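Local coordinates for protein malic enzyme (Entamoeba histolytica, PDB 3NV9) that probably catalyses the oxidative decarboxylation of malate to pyruvate with NAD or NADP as electron acceptor, and has been linked to metronidazole activation, at residues I333-A338 with G351-Q356; G342-A347 with I399-I404. All coordinates share one frame; numbering follows the deposited sequence.

Interaction 1 of 2, residues I333-A338 with G351-Q356. With NA (sodium ion), chain J.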
loop_
_atom_site.group_PDB
_atom_site.type_symbol
_atom_site.label_atom_id
_atom_site.label_comp_id
_atom_site.label_asym_id
_atom_site.label_seq_id
_atom_site.Cartn_x
_atom_site.Cartn_y
_atom_site.Cartn_z
ATOM N N ILE A 333 -19.375 -24.288 17.830
ATOM C CA ILE A 333 -20.696 -24.819 17.917
ATOM C C ILE A 333 -21.590 -23.688 17.422
ATOM O O ILE A 333 -21.267 -22.530 17.625
ATOM C CB ILE A 333 -21.090 -25.286 19.379
ATOM C CG1 ILE A 333 -22.135 -26.391 19.310
ATOM C CG2 ILE A 333 -21.669 -24.120 20.213
ATOM C CD1 ILE A 333 -22.750 -26.804 20.679
ATOM N N TYR A 334 -22.693 -23.993 16.747
ATOM C CA TYR A 334 -23.540 -22.903 16.261
ATOM C C TYR A 334 -24.430 -22.377 17.391
ATOM O O TYR A 334 -24.769 -23.115 18.307
ATOM C CB TYR A 334 -24.421 -23.322 15.061
ATOM C CG TYR A 334 -23.717 -23.435 13.712
ATOM C CD1 TYR A 334 -23.524 -24.696 13.110
ATOM C CD2 TYR A 334 -23.287 -22.280 13.008
ATOM C CE1 TYR A 334 -22.927 -24.827 11.867
ATOM C CE2 TYR A 334 -22.671 -22.377 11.737
ATOM C CZ TYR A 334 -22.505 -23.667 11.183
ATOM O OH TYR A 334 -21.952 -23.810 9.952
ATOM N N PRO A 335 -24.801 -21.093 17.325
ATOM C CA PRO A 335 -25.661 -20.465 18.344
ATOM C C PRO A 335 -26.908 -21.282 18.703
ATOM O O PRO A 335 -27.183 -21.447 19.893
ATOM C CB PRO A 335 -26.064 -19.120 17.688
ATOM C CG PRO A 335 -24.849 -18.771 16.802
ATOM C CD PRO A 335 -24.186 -20.103 16.409
ATOM N N TYR A 336 -27.677 -21.779 17.729
ATOM C CA TYR A 336 -28.927 -22.505 18.068
ATOM C C TYR A 336 -28.617 -23.802 18.847
ATOM O O TYR A 336 -29.452 -24.263 19.657
ATOM C CB TYR A 336 -29.746 -22.881 16.812
ATOM C CG TYR A 336 -29.262 -24.150 16.115
ATOM C CD1 TYR A 336 -29.790 -25.410 16.436
ATOM C CD2 TYR A 336 -28.266 -24.081 15.158
ATOM C CE1 TYR A 336 -29.333 -26.601 15.796
ATOM C CE2 TYR A 336 -27.795 -25.236 14.511
ATOM C CZ TYR A 336 -28.329 -26.491 14.821
ATOM O OH TYR A 336 -27.812 -27.584 14.176
ATOM N N GLU A 337 -27.444 -24.393 18.590
ATOM C CA GLU A 337 -27.032 -25.635 19.327
ATOM C C GLU A 337 -26.697 -25.257 20.748
ATOM O O GLU A 337 -27.124 -25.945 21.657
ATOM C CB GLU A 337 -25.800 -26.316 18.735
ATOM C CG GLU A 337 -25.940 -26.747 17.308
ATOM C CD GLU A 337 -24.674 -27.419 16.808
ATOM O OE1 GLU A 337 -23.824 -26.691 16.213
ATOM O OE2 GLU A 337 -24.513 -28.659 17.039
ATOM N N ALA A 338 -25.926 -24.162 20.923
ATOM C CA ALA A 338 -25.607 -23.620 22.262
ATOM C C ALA A 338 -26.846 -23.136 23.047
ATOM O O ALA A 338 -26.922 -23.328 24.255
ATOM C CB ALA A 338 -24.508 -22.505 22.198
ATOM N N GLY A 351 -20.711 -11.902 11.461
ATOM C CA GLY A 351 -21.800 -10.916 11.426
ATOM C C GLY A 351 -23.143 -11.429 10.954
ATOM O O GLY A 351 -24.087 -10.656 10.811
ATOM N N ASP A 352 -23.247 -12.741 10.676
ATOM C CA ASP A 352 -24.528 -13.288 10.277
ATOM C C ASP A 352 -25.269 -13.980 11.413
ATOM O O ASP A 352 -26.378 -14.550 11.194
ATOM C CB ASP A 352 -24.435 -14.153 9.017
ATOM C CG ASP A 352 -23.545 -15.378 9.196
ATOM O OD1 ASP A 352 -22.471 -15.337 9.834
ATOM O OD2 ASP A 352 -23.917 -16.398 8.613
ATOM N N PHE A 353 -24.672 -13.915 12.604
ATOM C CA PHE A 353 -25.303 -14.352 13.860
ATOM C C PHE A 353 -25.260 -13.193 14.800
ATOM O O PHE A 353 -24.410 -12.341 14.653
ATOM C CB PHE A 353 -24.557 -15.535 14.512
ATOM C CG PHE A 353 -24.632 -16.786 13.711
ATOM C CD1 PHE A 353 -25.858 -17.376 13.441
ATOM C CD2 PHE A 353 -23.469 -17.360 13.171
ATOM C CE1 PHE A 353 -25.948 -18.548 12.604
ATOM C CE2 PHE A 353 -23.529 -18.552 12.348
ATOM C CZ PHE A 353 -24.783 -19.147 12.082
ATOM N N PRO A 354 -26.169 -13.152 15.781
ATOM C CA PRO A 354 -26.043 -12.120 16.821
ATOM C C PRO A 354 -24.701 -12.130 17.570
ATOM O O PRO A 354 -24.011 -13.157 17.615
ATOM C CB PRO A 354 -27.184 -12.483 17.803
ATOM C CG PRO A 354 -28.278 -13.099 16.852
ATOM C CD PRO A 354 -27.410 -13.955 15.933
ATOM N N ASN A 355 -24.367 -10.970 18.137
ATOM C CA ASN A 355 -23.280 -10.779 19.092
ATOM C C ASN A 355 -21.946 -11.072 18.433
ATOM O O ASN A 355 -21.257 -12.022 18.781
ATOM C CB ASN A 355 -23.496 -11.628 20.370
ATOM C CG ASN A 355 -24.843 -11.317 21.098
ATOM O OD1 ASN A 355 -25.230 -10.147 21.281
ATOM N ND2 ASN A 355 -25.518 -12.370 21.559
ATOM N N GLN A 356 -21.594 -10.266 17.434
ATOM C CA GLN A 356 -20.337 -10.498 16.711
ATOM C C GLN A 356 -19.210 -9.961 17.536
ATOM O O GLN A 356 -18.999 -8.732 17.617
ATOM C CB GLN A 356 -20.301 -9.878 15.308
ATOM C CG GLN A 356 -18.901 -10.084 14.644
ATOM C CD GLN A 356 -18.840 -9.720 13.164
ATOM O OE1 GLN A 356 -18.057 -10.304 12.398
ATOM N NE2 GLN A 356 -19.671 -8.784 12.751
HETATM NA NA NA J . -21.801 -13.540 16.035
#

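Interaction 2 of 2, residues G342-A347 with I399-I404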
loop_
_atom_site.group_PDB
_atom_site.type_symbol
_atom_site.label_atom_id
_atom_site.label_comp_id
_atom_site.label_asym_id
_atom_site.label_seq_id
_atom_site.Cartn_x
_atom_site.Cartn_y
_atom_site.Cartn_z
ATOM N N GLY A 342 -28.845 -24.637 26.649
ATOM C CA GLY A 342 -29.064 -23.811 27.837
ATOM C C GLY A 342 -28.308 -22.496 27.915
ATOM O O GLY A 342 -28.397 -21.799 28.918
ATOM N N ALA A 343 -27.573 -22.137 26.864
ATOM C CA ALA A 343 -26.742 -20.931 26.903
ATOM C C ALA A 343 -27.658 -19.718 26.883
ATOM O O ALA A 343 -28.669 -19.699 26.174
ATOM C CB ALA A 343 -25.772 -20.894 25.739
ATOM N N TYR A 344 -27.316 -18.722 27.685
ATOM C CA TYR A 344 -28.157 -17.538 27.762
ATOM C C TYR A 344 -27.717 -16.463 26.754
ATOM O O TYR A 344 -28.557 -15.799 26.091
ATOM C CB TYR A 344 -28.120 -17.013 29.181
ATOM C CG TYR A 344 -29.049 -15.878 29.420
ATOM C CD1 TYR A 344 -30.431 -16.031 29.318
ATOM C CD2 TYR A 344 -28.555 -14.649 29.761
ATOM C CE1 TYR A 344 -31.282 -14.948 29.557
ATOM C CE2 TYR A 344 -29.383 -13.591 30.023
ATOM C CZ TYR A 344 -30.723 -13.731 29.910
ATOM O OH TYR A 344 -31.494 -12.621 30.159
ATOM N N ILE A 345 -26.401 -16.302 26.675
ATOM C CA ILE A 345 -25.706 -15.388 25.769
ATOM C C ILE A 345 -24.665 -16.192 24.996
ATOM O O ILE A 345 -23.880 -16.954 25.596
ATOM C CB ILE A 345 -25.025 -14.258 26.549
ATOM C CG1 ILE A 345 -26.067 -13.341 27.211
ATOM C CG2 ILE A 345 -24.030 -13.462 25.699
ATOM C CD1 ILE A 345 -25.492 -12.509 28.306
ATOM N N VAL A 346 -24.688 -16.035 23.674
ATOM C CA VAL A 346 -23.741 -16.700 22.755
ATOM C C VAL A 346 -23.207 -15.679 21.755
ATOM O O VAL A 346 -23.990 -14.939 21.112
ATOM C CB VAL A 346 -24.437 -17.849 21.922
ATOM C CG1 VAL A 346 -23.405 -18.637 21.091
ATOM C CG2 VAL A 346 -25.211 -18.800 22.817
ATOM N N ALA A 347 -21.883 -15.642 21.631
ATOM C CA ALA A 347 -21.212 -14.825 20.636
ATOM C C ALA A 347 -20.434 -15.709 19.686
ATOM O O ALA A 347 -19.896 -16.755 20.091
ATOM C CB ALA A 347 -20.243 -13.911 21.291
ATOM N N ILE A 399 -28.646 -2.821 25.436
ATOM C CA ILE A 399 -28.123 -4.184 25.274
ATOM C C ILE A 399 -29.125 -5.238 25.785
ATOM O O ILE A 399 -30.036 -4.925 26.564
ATOM C CB ILE A 399 -26.778 -4.398 25.987
ATOM C CG1 ILE A 399 -26.899 -3.955 27.468
ATOM C CG2 ILE A 399 -25.656 -3.663 25.217
ATOM C CD1 ILE A 399 -25.733 -4.412 28.367
ATOM N N ASN A 400 -28.963 -6.469 25.300
ATOM C CA ASN A 400 -29.842 -7.566 25.617
ATOM C C ASN A 400 -29.143 -8.864 25.208
ATOM O O ASN A 400 -28.132 -8.798 24.516
ATOM C CB ASN A 400 -31.232 -7.365 25.000
ATOM C CG ASN A 400 -31.252 -7.472 23.471
ATOM O OD1 ASN A 400 -31.491 -6.480 22.785
ATOM N ND2 ASN A 400 -31.071 -8.663 22.940
ATOM N N PRO A 401 -29.631 -10.040 25.664
ATOM C CA PRO A 401 -28.920 -11.277 25.403
ATOM C C PRO A 401 -28.543 -11.461 23.929
ATOM O O PRO A 401 -27.509 -12.051 23.648
ATOM C CB PRO A 401 -29.939 -12.351 25.823
ATOM C CG PRO A 401 -30.733 -11.701 26.895
ATOM C CD PRO A 401 -30.884 -10.291 26.406
ATOM N N ASP A 402 -29.361 -10.963 23.012
ATOM C CA ASP A 402 -29.049 -11.032 21.606
ATOM C C ASP A 402 -28.383 -9.805 21.012
ATOM O O ASP A 402 -28.290 -9.681 19.791
ATOM C CB ASP A 402 -30.289 -11.334 20.790
ATOM C CG ASP A 402 -30.862 -12.700 21.101
ATOM O OD1 ASP A 402 -30.108 -13.688 21.350
ATOM O OD2 ASP A 402 -32.103 -12.764 21.103
ATOM N N ASN A 403 -27.934 -8.891 21.859
ATOM C CA ASN A 403 -27.179 -7.776 21.339
ATOM C C ASN A 403 -26.355 -7.173 22.454
ATOM O O ASN A 403 -26.818 -6.239 23.114
ATOM C CB ASN A 403 -28.096 -6.758 20.695
ATOM C CG ASN A 403 -27.310 -5.685 19.973
ATOM O OD1 ASN A 403 -26.129 -5.475 20.273
ATOM N ND2 ASN A 403 -27.944 -5.014 18.996
ATOM N N ILE A 404 -25.139 -7.709 22.649
ATOM C CA ILE A 404 -24.295 -7.375 23.817
ATOM C C ILE A 404 -23.138 -6.401 23.529
ATOM O O ILE A 404 -22.416 -6.010 24.453
ATOM C CB ILE A 404 -23.655 -8.654 24.440
ATOM C CG1 ILE A 404 -22.616 -9.282 23.480
ATOM C CG2 ILE A 404 -24.749 -9.727 24.839
ATOM C CD1 ILE A 404 -21.884 -10.496 24.128
HETATM O O HOH W 1 -27.194 -14.904 22.440
#

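Interaction 1 of 2, residues I333-A338 with G351-Q356
The carbonyl oxygen of Tyr334, whose ring meets Phe353, accepts two backbone N-H groups of the helix it precedes: Ala338 N lies 3.0 Å from Tyr334 O, and Glu337 N adds a weaker bond. Tyr334 is the N-cap, and its own N-H points at Glu337 OE1, 3.0 Å from Tyr334 N and nearly straight at 168°, meeting OE1 on its anti side and 31° out of the carboxylate plane. This is one of the two bonds of a capping box, that from the third helical residue back to the N-cap N-H; the tyrosine side chain does not supply the other. Glutamate suits the place because its carboxylate can reach back over the first turn.

Across the contact everything is apolar. Pro335 opens the helix, where a residue without N-H costs no bond, and lays its CG over one face of Phe353, 4.0 Å from the ring centroid, in a CH-pi contact displaced toward the rim. Tyr334 CD2 comes within 3.6 Å of Phe353 CZ, the ring planes inclined at 61°. The following carbonyl, Pro354 O, binds the sodium ion at 2.7 Å.

Thr348 touches both Pro335 and Phe353, and Lys28 packs on Phe353; the contact thus borders both outermost strand 345-348 and helix 21-43.

Interaction 2 of 2, residues G342-A347 with I399-I404
Apolar packing joins Tyr344 and Ile345 to Pro401 and Ile404. Pro401 CG approaches the phenol end of Tyr344, 3.5 Å from its OH and 3.6 Å from its CZ, while Pro401 CB lies over one face of the ring; a compact, rigid proline ring fits well against such a flat surface. With CG anti to the backbone N (chi1 -174°), Tyr344 swings its ring out to cross Pro401 obliquely, and Lys320 makes a cation-pi contact with it. Deeper in, the branched side chains of Ile345 and Ile404 meet through their methyls, CG2 to CG2 at 3.9 Å, and Ile345 CG1 rests on Pro401 CA. Leu212 and Val213 of helix 193-213 continue this apolar layer.

Polar contact is made through water. Val346 N donates to a water molecule at 3.0 Å, and that water lies 3.1 Å from Pro401 O, to which it can donate, though other acceptors compete for its protons.

Backbone bonds shape the loop itself: Asn403 N reaches Asn400 O at 2.7 Å, closing a type I beta turn whose second position suits the fixed phi of Pro401. Asp402, at the third, forms a salt bridge with Lys339 of helix 335-340.

Strand 345-348 pairs with strand 322-325 at the edge of the Rossmann-type sheet of the NAD-binding domain, and the turn packs beside this outermost strand.

Asn355 joins the two contacts, whose centres lie 9 Å apart. Its amide binds the backbone of segment 399-404 at two points, within the turn and just after it: Asn355 OD1 lies 2.8 Å from Ile404 N and Asn355 ND2 2.9 Å from Pro401 O, both probable hydrogen bonds, and ND2 also bonds to Val346 O. An asparagine suits this bridge because one side chain both accepts and donates. The segments alternate along the chain, and both contacts meet strand 345-348, interaction 1 at Thr348 and interaction 2 at Ile345. Thr348 OG1 and Arg350 O bind the sodium ion together with Pro354 O; the Ile404 side chain is about 9 Å from the ion, beyond its coordination shell.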